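Local coordinates for protein endo-1,3-beta-glucanase, family GH16 (Zobellia galactanivorans, PDB 4BPZ) that probably hydrolyses internal beta-1,3-glucosidic bonds of glucans such as algal laminarin, this chain being the catalytic family 16 domain of a longer protein, at residues R67-K72 / D81-R86; F91-G96 / L191-S196; K108-A113 / I228-T233. The protein carries 1 engineered substitution. All blocks are in the same frame, centred on the assembly; numbering follows the deposited sequence.

Contact 1. Residues R67-K72 / D81-R86; sequences RAIKEK and DYTSAR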
loop_
_atom_site.group_PDB
_atom_site.type_symbol
_atom_site.label_atom_id
_atom_site.label_comp_id
_atom_site.label_asym_id
_atom_site.label_seq_id
_atom_site.Cartn_x
_atom_site.Cartn_y
_atom_site.Cartn_z
ATOM N N ARG A 67 -9.274 4.238 8.099
ATOM C CA ARG A 67 -9.247 4.633 9.531
ATOM C C ARG A 67 -8.893 3.440 10.339
ATOM O O ARG A 67 -9.564 2.395 10.301
ATOM C CB ARG A 67 -10.620 5.212 9.869
ATOM C CG ARG A 67 -10.742 5.569 11.379
ATOM C CD ARG A 67 -11.907 6.464 11.686
ATOM N NE ARG A 67 -13.162 5.880 11.188
ATOM C CZ ARG A 67 -14.264 6.572 10.858
ATOM N NH1 ARG A 67 -14.294 7.903 11.045
ATOM N NH2 ARG A 67 -15.291 5.914 10.331
ATOM N N ALA A 68 -7.806 3.582 11.125
ATOM C CA ALA A 68 -7.386 2.573 12.093
ATOM C C ALA A 68 -7.967 2.952 13.454
ATOM O O ALA A 68 -7.955 4.141 13.819
ATOM C CB ALA A 68 -5.892 2.538 12.170
ATOM N N ILE A 69 -8.400 1.973 14.219
ATOM C CA ILE A 69 -9.144 2.214 15.483
ATOM C C ILE A 69 -8.682 1.225 16.503
ATOM O O ILE A 69 -8.504 0.038 16.234
ATOM C CB ILE A 69 -10.648 2.034 15.296
ATOM C CG1 ILE A 69 -11.212 2.806 14.117
ATOM C CG2 ILE A 69 -11.389 2.406 16.565
ATOM C CD1 ILE A 69 -12.657 2.527 13.804
ATOM N N LYS A 70 -8.470 1.698 17.754
ATOM C CA LYS A 70 -8.291 0.759 18.883
ATOM C C LYS A 70 -9.666 0.230 19.224
ATOM O O LYS A 70 -10.579 0.979 19.697
ATOM C CB LYS A 70 -7.665 1.495 20.082
ATOM C CG LYS A 70 -7.374 0.531 21.244
ATOM C CD LYS A 70 -6.585 1.224 22.315
ATOM C CE LYS A 70 -6.132 0.201 23.354
ATOM N NZ LYS A 70 -5.281 0.913 24.356
ATOM N N GLU A 71 -9.866 -1.060 19.010
ATOM C CA GLU A 71 -11.193 -1.696 19.031
ATOM C C GLU A 71 -10.927 -3.174 19.090
ATOM O O GLU A 71 -10.206 -3.736 18.233
ATOM C CB GLU A 71 -11.926 -1.358 17.642
ATOM C CG GLU A 71 -13.182 -2.129 17.479
ATOM C CD GLU A 71 -13.863 -1.960 16.152
ATOM O OE1 GLU A 71 -13.365 -1.249 15.235
ATOM O OE2 GLU A 71 -14.992 -2.530 16.031
ATOM N N LYS A 72 -11.534 -3.882 20.042
ATOM C CA LYS A 72 -11.425 -5.363 20.064
ATOM C C LYS A 72 -12.259 -5.901 18.875
ATOM O O LYS A 72 -13.433 -5.535 18.736
ATOM C CB LYS A 72 -11.944 -5.976 21.389
ATOM C CG LYS A 72 -11.072 -5.556 22.570
ATOM C CD LYS A 72 -9.821 -6.418 22.669
ATOM C CE LYS A 72 -9.193 -6.146 24.037
ATOM N NZ LYS A 72 -7.847 -6.722 24.287
ATOM N N ASP A 81 -6.659 -6.180 18.839
ATOM C CA ASP A 81 -6.994 -4.963 19.610
ATOM C C ASP A 81 -7.163 -3.727 18.727
ATOM O O ASP A 81 -7.476 -2.651 19.247
ATOM C CB ASP A 81 -5.846 -4.669 20.592
ATOM C CG ASP A 81 -5.743 -5.700 21.677
ATOM O OD1 ASP A 81 -6.755 -6.406 21.933
ATOM O OD2 ASP A 81 -4.647 -5.798 22.276
ATOM N N TYR A 82 -6.962 -3.839 17.400
ATOM C CA TYR A 82 -7.087 -2.748 16.469
ATOM C C TYR A 82 -7.792 -3.244 15.236
ATOM O O TYR A 82 -7.604 -4.409 14.844
ATOM C CB TYR A 82 -5.724 -2.141 16.046
ATOM C CG TYR A 82 -4.910 -1.694 17.244
ATOM C CD1 TYR A 82 -4.062 -2.623 17.897
ATOM C CD2 TYR A 82 -5.037 -0.436 17.777
ATOM C CE1 TYR A 82 -3.385 -2.264 19.079
ATOM C CE2 TYR A 82 -4.347 -0.026 18.949
ATOM C CZ TYR A 82 -3.529 -0.952 19.560
ATOM O OH TYR A 82 -2.894 -0.568 20.711
ATOM N N THR A 83 -8.472 -2.350 14.560
ATOM C CA THR A 83 -9.048 -2.628 13.209
ATOM C C THR A 83 -8.597 -1.571 12.253
ATOM O O THR A 83 -8.278 -0.409 12.633
ATOM C CB THR A 83 -10.625 -2.639 13.301
ATOM O OG1 THR A 83 -11.045 -1.360 13.719
ATOM C CG2 THR A 83 -11.131 -3.723 14.170
ATOM N N SER A 84 -8.546 -1.918 10.969
ATOM C CA SER A 84 -8.158 -1.012 9.908
ATOM C C SER A 84 -8.738 -1.573 8.592
ATOM O O SER A 84 -9.579 -2.475 8.630
ATOM C CB SER A 84 -6.644 -0.863 9.902
ATOM O OG SER A 84 -6.236 0.114 9.006
ATOM N N ALA A 85 -8.265 -1.040 7.471
ATOM C CA ALA A 85 -8.655 -1.581 6.163
ATOM C C ALA A 85 -7.406 -1.733 5.315
ATOM O O ALA A 85 -6.415 -1.014 5.450
ATOM C CB ALA A 85 -9.665 -0.702 5.466
ATOM N N ARG A 86 -7.512 -2.724 4.414
ATOM C CA ARG A 86 -6.456 -3.079 3.444
ATOM C C ARG A 86 -7.179 -3.280 2.076
ATOM O O ARG A 86 -7.850 -4.306 1.906
ATOM C CB ARG A 86 -5.686 -4.337 3.888
ATOM C CG ARG A 86 -4.636 -4.806 2.918
ATOM C CD ARG A 86 -3.750 -5.805 3.627
ATOM N NE ARG A 86 -2.823 -6.501 2.686
ATOM C CZ ARG A 86 -1.571 -6.831 2.991
ATOM N NH1 ARG A 86 -0.943 -6.351 4.036
ATOM N NH2 ARG A 86 -0.912 -7.637 2.125
HETATM O O HOH W 1 -3.166 1.438 22.575
#
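Ile69 and Thr83 form a hydrogen-bonded pair where the strand 67-72 runs against 82-84, antiparallel at 159° with the axes 4.6 Å apart. Each backbone N of the pair gives its hydrogen to the other's O, and Lys70 with Tyr82 makes the next, non-hydrogen-bonded pair. At Asp81 the second segment turns a corner; Glu71 N still gives a hydrogen bond to Asp81 O, at 2.9 Å. On the face of Ile69 and Thr83, the hydroxyl OG1 of Thr83 donates to Glu71 OE1 over 2.8 Å, meeting the carboxylate from above its plane. Chi1 of 62° places OG1 for this bond, between the backbone N and the carbonyl carbon. Asn56 ND2 also bonds the hydroxyl, while Glu71 OE2 is held by Arg53. On the other face, CB and CG of Lys70 pack against Tyr82 CE2, CB at 3.8 Å. A water accepts from Lys70 NZ, at 2.8 Å, and bonds Tyr82 OH; Lys70 NZ has a further partner in Glu240 O. The side chains of Lys72 and Asp81 run alongside each other in the same direction. Bent at chi2 (-82°), the lysine brings CD to 3.2 Å from Asp81 OD1, and NZ closes a short salt bridge of 2.6 Å to that oxygen. This is an antiparallel beta hairpin with a charged outer end, part of the beta-sandwich (jelly-roll) fold of family 16 glycoside hydrolases.

Contact 2. Residues F91-G96 / L191-S196; sequences FAFTYG and LEWNAS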
loop_
_atom_site.group_PDB
_atom_site.type_symbol
_atom_site.label_atom_id
_atom_site.label_comp_id
_atom_site.label_asym_id
_atom_site.label_seq_id
_atom_site.Cartn_x
_atom_site.Cartn_y
_atom_site.Cartn_z
ATOM N N PHE A 91 -7.471 -4.175 -10.543
ATOM C CA PHE A 91 -6.849 -3.624 -11.755
ATOM C C PHE A 91 -5.426 -3.966 -11.577
ATOM O O PHE A 91 -4.800 -3.516 -10.618
ATOM C CB PHE A 91 -6.984 -2.077 -11.880
ATOM C CG PHE A 91 -6.279 -1.503 -13.103
ATOM C CD1 PHE A 91 -6.878 -1.666 -14.357
ATOM C CD2 PHE A 91 -5.031 -0.859 -13.035
ATOM C CE1 PHE A 91 -6.305 -1.130 -15.523
ATOM C CE2 PHE A 91 -4.427 -0.341 -14.206
ATOM C CZ PHE A 91 -5.064 -0.509 -15.428
ATOM N N ALA A 92 -4.933 -4.741 -12.512
ATOM C CA ALA A 92 -3.562 -5.184 -12.508
ATOM C C ALA A 92 -2.881 -4.641 -13.756
ATOM O O ALA A 92 -3.552 -4.636 -14.819
ATOM C CB ALA A 92 -3.468 -6.714 -12.439
ATOM N N PHE A 93 -1.648 -4.243 -13.708
ATOM C CA PHE A 93 -1.020 -3.535 -14.816
ATOM C C PHE A 93 0.475 -3.802 -14.830
ATOM O O PHE A 93 1.057 -4.070 -13.753
ATOM C CB PHE A 93 -1.317 -2.032 -14.765
ATOM C CG PHE A 93 -0.789 -1.386 -13.544
ATOM C CD1 PHE A 93 -1.385 -1.576 -12.282
ATOM C CD2 PHE A 93 0.379 -0.615 -13.572
ATOM C CE1 PHE A 93 -0.900 -1.046 -11.109
ATOM C CE2 PHE A 93 0.872 -0.043 -12.338
ATOM C CZ PHE A 93 0.237 -0.318 -11.152
ATOM N N THR A 94 1.046 -3.692 -16.032
ATOM C CA THR A 94 2.497 -3.816 -16.215
ATOM C C THR A 94 3.020 -2.570 -16.806
ATOM O O THR A 94 2.644 -2.200 -17.932
ATOM C CB THR A 94 2.883 -4.986 -17.132
ATOM O OG1 THR A 94 2.205 -6.134 -16.606
ATOM C CG2 THR A 94 4.383 -5.213 -17.135
ATOM N N TYR A 95 3.881 -1.869 -16.011
ATOM C CA TYR A 95 4.459 -0.556 -16.347
ATOM C C TYR A 95 3.427 0.526 -16.183
ATOM O O TYR A 95 2.183 0.279 -16.299
ATOM C CB TYR A 95 5.135 -0.528 -17.693
ATOM C CG TYR A 95 6.092 -1.665 -17.967
ATOM C CD1 TYR A 95 6.945 -2.173 -17.019
ATOM C CD2 TYR A 95 6.106 -2.267 -19.205
ATOM C CE1 TYR A 95 7.822 -3.201 -17.280
ATOM C CE2 TYR A 95 6.993 -3.290 -19.539
ATOM C CZ TYR A 95 7.854 -3.771 -18.534
ATOM O OH TYR A 95 8.685 -4.802 -18.851
ATOM N N GLY A 96 3.869 1.718 -15.891
ATOM C CA GLY A 96 2.993 2.872 -15.838
ATOM C C GLY A 96 3.476 3.850 -14.812
ATOM O O GLY A 96 4.506 3.708 -14.138
ATOM N N LEU A 191 5.014 6.567 -8.598
ATOM C CA LEU A 191 5.889 5.565 -9.183
ATOM C C LEU A 191 5.937 5.759 -10.659
ATOM O O LEU A 191 4.843 5.896 -11.270
ATOM C CB LEU A 191 5.336 4.153 -8.856
ATOM C CG LEU A 191 5.932 2.974 -9.636
ATOM C CD1 LEU A 191 7.420 2.755 -9.297
ATOM C CD2 LEU A 191 5.110 1.720 -9.390
ATOM N N GLU A 192 7.100 5.720 -11.292
ATOM C CA GLU A 192 7.202 5.603 -12.763
ATOM C C GLU A 192 7.950 4.286 -13.002
ATOM O O GLU A 192 9.101 4.122 -12.610
ATOM C CB GLU A 192 8.020 6.776 -13.304
ATOM C CG GLU A 192 7.296 8.067 -13.137
ATOM C CD GLU A 192 8.090 9.295 -13.375
ATOM O OE1 GLU A 192 9.196 9.201 -13.994
ATOM O OE2 GLU A 192 7.642 10.378 -12.945
ATOM N N TRP A 193 7.289 3.393 -13.700
ATOM C CA TRP A 193 7.741 2.052 -13.884
ATOM C C TRP A 193 7.740 1.709 -15.362
ATOM O O TRP A 193 6.702 1.789 -16.028
ATOM C CB TRP A 193 6.781 1.134 -13.133
ATOM C CG TRP A 193 6.926 -0.344 -13.296
ATOM C CD1 TRP A 193 8.062 -1.104 -13.641
ATOM C CD2 TRP A 193 5.887 -1.293 -13.053
ATOM N NE1 TRP A 193 7.745 -2.407 -13.667
ATOM C CE2 TRP A 193 6.441 -2.591 -13.315
ATOM C CE3 TRP A 193 4.513 -1.199 -12.668
ATOM C CZ2 TRP A 193 5.653 -3.731 -13.220
ATOM C CZ3 TRP A 193 3.763 -2.348 -12.571
ATOM C CH2 TRP A 193 4.333 -3.615 -12.872
ATOM N N ASN A 194 8.900 1.283 -15.882
ATOM C CA ASN A 194 8.948 0.775 -17.278
ATOM C C ASN A 194 9.964 -0.305 -17.344
ATOM O O ASN A 194 10.466 -0.803 -16.300
ATOM C CB ASN A 194 9.132 1.923 -18.279
ATOM C CG ASN A 194 10.422 2.674 -18.055
ATOM O OD1 ASN A 194 11.400 2.130 -17.488
ATOM N ND2 ASN A 194 10.476 3.940 -18.542
ATOM N N ALA A 195 10.212 -0.818 -18.544
ATOM C CA ALA A 195 11.158 -1.944 -18.704
ATOM C C ALA A 195 12.576 -1.559 -18.261
ATOM O O ALA A 195 13.419 -2.410 -18.022
ATOM C CB ALA A 195 11.182 -2.459 -20.130
ATOM N N SER A 196 12.889 -0.253 -18.254
ATOM C CA SER A 196 14.232 0.271 -17.896
ATOM C C SER A 196 14.438 0.437 -16.376
ATOM O O SER A 196 15.505 0.126 -15.889
ATOM C CB SER A 196 14.429 1.615 -18.634
ATOM O OG SER A 196 14.409 1.378 -20.043
#
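Gly96 and Trp193 pair as an antiparallel hydrogen-bonded couple, with Gly96 N to Trp193 O and Trp193 N to Gly96 O both 2.8 Å. It joins the start of strand 96-103 to the end of 187-193 in the family 16 beta sandwich, and an aromatic cluster of Phe93, Tyr95 and Trp193 packs beside it. A CB at the backbone angles of Gly96 would collide with the carbonyl O of Tyr95, so glycine fits here. Trp193 has CG anti to its backbone N (chi1 173°); its indole lies under the backbone of Thr94 and Tyr95, with Tyr95 N 3.3 Å above the plane. Tyr95 stands on the same indole in an edge-to-face contact, planes at 82°. Its CD1 comes down on the five-membered ring, 3.5 Å from Trp193 NE1. The tyrosine ring is itself sandwiched: Ala195 N covers one face toward the rim, and Thr94 CG2 sits over the centre of the other. With Phe93 the roles reverse, for the six-membered end of Trp193 points its edge toward the phenylalanine face, offset, with Phe93 CE2 3.7 Å from Trp193 CZ3. Both polar tips are anchored outside, Trp193 NE1 on Tyr218 O and Tyr95 OH on Asn219 OD1. Past the strand end, Asn194 OD1 closes an Asx turn by accepting from Ser196 N at 2.9 Å, and takes a second N-H from Ala197.

Contact 3. Residues K108-A113 / I228-T233; sequences KGTWPA and IAMGGT. With GLC (alpha-D-glucopyranose), chain C.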
loop_
_atom_site.group_PDB
_atom_site.type_symbol
_atom_site.label_atom_id
_atom_site.label_comp_id
_atom_site.label_asym_id
_atom_site.label_seq_id
_atom_site.Cartn_x
_atom_site.Cartn_y
_atom_site.Cartn_z
ATOM N N LYS A 108 1.493 8.158 16.555
ATOM C CA LYS A 108 2.458 7.127 16.801
ATOM C C LYS A 108 1.823 5.741 16.735
ATOM O O LYS A 108 0.707 5.586 17.211
ATOM C CB LYS A 108 3.120 7.355 18.207
ATOM C CG LYS A 108 4.261 6.429 18.524
ATOM C CD LYS A 108 4.989 6.946 19.800
ATOM C CE LYS A 108 6.027 5.879 20.136
ATOM N NZ LYS A 108 7.060 6.265 21.151
ATOM N N GLY A 109 2.565 4.773 16.209
ATOM C CA GLY A 109 2.079 3.416 16.095
ATOM C C GLY A 109 1.469 3.043 14.741
ATOM O O GLY A 109 1.258 1.858 14.491
ATOM N N THR A 110 1.135 4.047 13.937
ATOM C CA THR A 110 0.515 3.826 12.642
ATOM C C THR A 110 1.583 3.590 11.566
ATOM O O THR A 110 2.671 4.191 11.561
ATOM C CB THR A 110 -0.356 5.033 12.260
ATOM O OG1 THR A 110 0.488 6.204 12.138
ATOM C CG2 THR A 110 -1.484 5.309 13.199
ATOM N N TRP A 111 1.223 2.711 10.625
ATOM C CA TRP A 111 2.108 2.285 9.539
ATOM C C TRP A 111 1.320 2.327 8.250
ATOM O O TRP A 111 0.823 1.251 7.780
ATOM C CB TRP A 111 2.692 0.917 9.882
ATOM C CG TRP A 111 3.594 0.296 8.865
ATOM C CD1 TRP A 111 4.101 0.850 7.706
ATOM C CD2 TRP A 111 4.090 -1.051 8.944
ATOM N NE1 TRP A 111 4.890 -0.105 7.040
ATOM C CE2 TRP A 111 4.867 -1.251 7.790
ATOM C CE3 TRP A 111 3.970 -2.069 9.878
ATOM C CZ2 TRP A 111 5.530 -2.453 7.562
ATOM C CZ3 TRP A 111 4.645 -3.286 9.661
ATOM C CH2 TRP A 111 5.423 -3.452 8.517
ATOM N N PRO A 112 1.141 3.451 7.643
ATOM C CA PRO A 112 0.415 3.524 6.357
ATOM C C PRO A 112 1.318 3.066 5.225
ATOM O O PRO A 112 2.546 3.179 5.292
ATOM C CB PRO A 112 0.146 5.053 6.195
ATOM C CG PRO A 112 1.399 5.679 6.844
ATOM C CD PRO A 112 1.657 4.806 8.077
ATOM N N ALA A 113 0.686 2.595 4.139
ATOM C CA ALA A 113 1.441 2.208 2.976
ATOM C C ALA A 113 0.608 2.334 1.703
ATOM O O ALA A 113 -0.608 2.109 1.701
ATOM C CB ALA A 113 1.944 0.781 3.096
ATOM N N ILE A 228 -3.552 0.864 6.420
ATOM C CA ILE A 228 -2.815 1.294 7.653
ATOM C C ILE A 228 -2.613 0.074 8.502
ATOM O O ILE A 228 -3.606 -0.454 9.018
ATOM C CB ILE A 228 -3.527 2.384 8.479
ATOM C CG1 ILE A 228 -4.018 3.592 7.680
ATOM C CG2 ILE A 228 -2.560 2.809 9.599
ATOM C CD1 ILE A 228 -4.910 4.493 8.534
ATOM N N ALA A 229 -1.385 -0.371 8.703
ATOM C CA ALA A 229 -1.114 -1.391 9.722
ATOM C C ALA A 229 -0.925 -0.683 11.055
ATOM O O ALA A 229 -0.542 0.485 11.110
ATOM C CB ALA A 229 0.118 -2.179 9.317
ATOM N N MET A 230 -1.143 -1.405 12.124
ATOM C CA MET A 230 -0.895 -0.908 13.520
ATOM C C MET A 230 0.192 -1.747 14.154
ATOM O O MET A 230 0.135 -2.969 14.158
ATOM C CB MET A 230 -2.136 -0.986 14.325
ATOM C CG MET A 230 -3.221 0.005 13.912
ATOM S SD MET A 230 -2.716 1.772 13.954
ATOM C CE MET A 230 -2.259 1.969 15.693
ATOM N N GLY A 231 1.191 -1.067 14.723
ATOM C CA GLY A 231 2.277 -1.789 15.382
ATOM C C GLY A 231 3.078 -2.593 14.385
ATOM O O GLY A 231 3.247 -2.258 13.212
ATOM N N GLY A 232 3.630 -3.707 14.907
ATOM C CA GLY A 232 4.510 -4.523 14.086
ATOM C C GLY A 232 5.836 -3.873 13.762
ATOM O O GLY A 232 6.240 -2.849 14.377
ATOM N N THR A 233 6.533 -4.412 12.784
ATOM C CA THR A 233 7.931 -4.013 12.443
ATOM C C THR A 233 8.112 -2.541 12.387
ATOM O O THR A 233 8.982 -1.938 13.017
ATOM C CB THR A 233 8.400 -4.691 11.139
ATOM O OG1 THR A 233 8.108 -6.091 11.259
ATOM C CG2 THR A 233 9.919 -4.516 10.927
HETATM C C1 GLC C . 6.517 -3.749 2.343
HETATM C C2 GLC C . 6.704 -5.044 3.202
HETATM C C3 GLC C . 5.303 -5.621 3.448
HETATM C C4 GLC C . 4.428 -4.623 4.070
HETATM C C5 GLC C . 4.273 -3.547 3.023
HETATM C C6 GLC C . 3.382 -2.401 3.447
HETATM O O1 GLC C . 6.264 -4.017 0.980
HETATM O O2 GLC C . 7.542 -5.902 2.470
HETATM O O3 GLC C . 5.428 -6.816 4.330
HETATM O O4 GLC C . 3.163 -5.219 4.417
HETATM O O5 GLC C . 5.578 -2.972 2.786
HETATM O O6 GLC C . 3.872 -1.746 4.612
#
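Trp111 meets the returning chain with one end of its indole and the bound sugar with the other. At the six-membered end Gly231 O lies near the ring plane, 3.4 Å from CE3, and Thr233 N sits 3.8 Å from CZ3. At the pyrrole end NE1 is 3.1 Å from O6 of the glucose, while its hydrogen bond goes to Glu147 OE1, which bonds the sugar as well. Trp111 and Ala229 point to the same face of the sheet; with Trp111 CG anti to its backbone N (chi1 178°), CE3 comes 3.9 Å from Ala229 CB. Below it, strands 110-113 and 228-230 run antiparallel, bonded both ways between Trp111 and Ala229, and Gly231 N bonds Gly109 O at 2.9 Å. On the opposite face Thr110 CG2 rests 3.8 Å from Met230 SD. Bends at chi2 and chi3 (-59°) fold Met230 CE back to Gly109 O at 3.7 Å. An alanine in place of Trp111 would probably open a gap beside Gly231 to Thr233, leave Glu147 OE1 without the indole N-H and strip one wall from the sugar O6. Ala113 CB touches the same sugar at C6, 3.5 Å away. The indole thus approaches the sugar O6 closely while its N-H is spent on Glu147, a bond likely to help position an oxygen that the glucose also bonds.

How the contacts relate
Contact 3 is the buried one and lines the glycan pocket; contacts 1 and 2 are each only partly buried and lie on opposite sides of the chain's centre. Contacts 1 and 3 touch, as strands 82-93 and 222-230 are neighbours: Ser84 OG lies 2.7 Å from Ile228 O, probably a hydrogen bond, and Ala68 packs on Met230. Contacts 1 and 2 both draw on strand 82-93, yet their centres stand about 31 Å apart. The chemistry follows the place: charged and water-mediated links at the hairpin end of 67-72/81-86, edge-to-face aromatic rings at 91-96/191-196, and a single tryptophan turned to a sugar at 108-113/228-233.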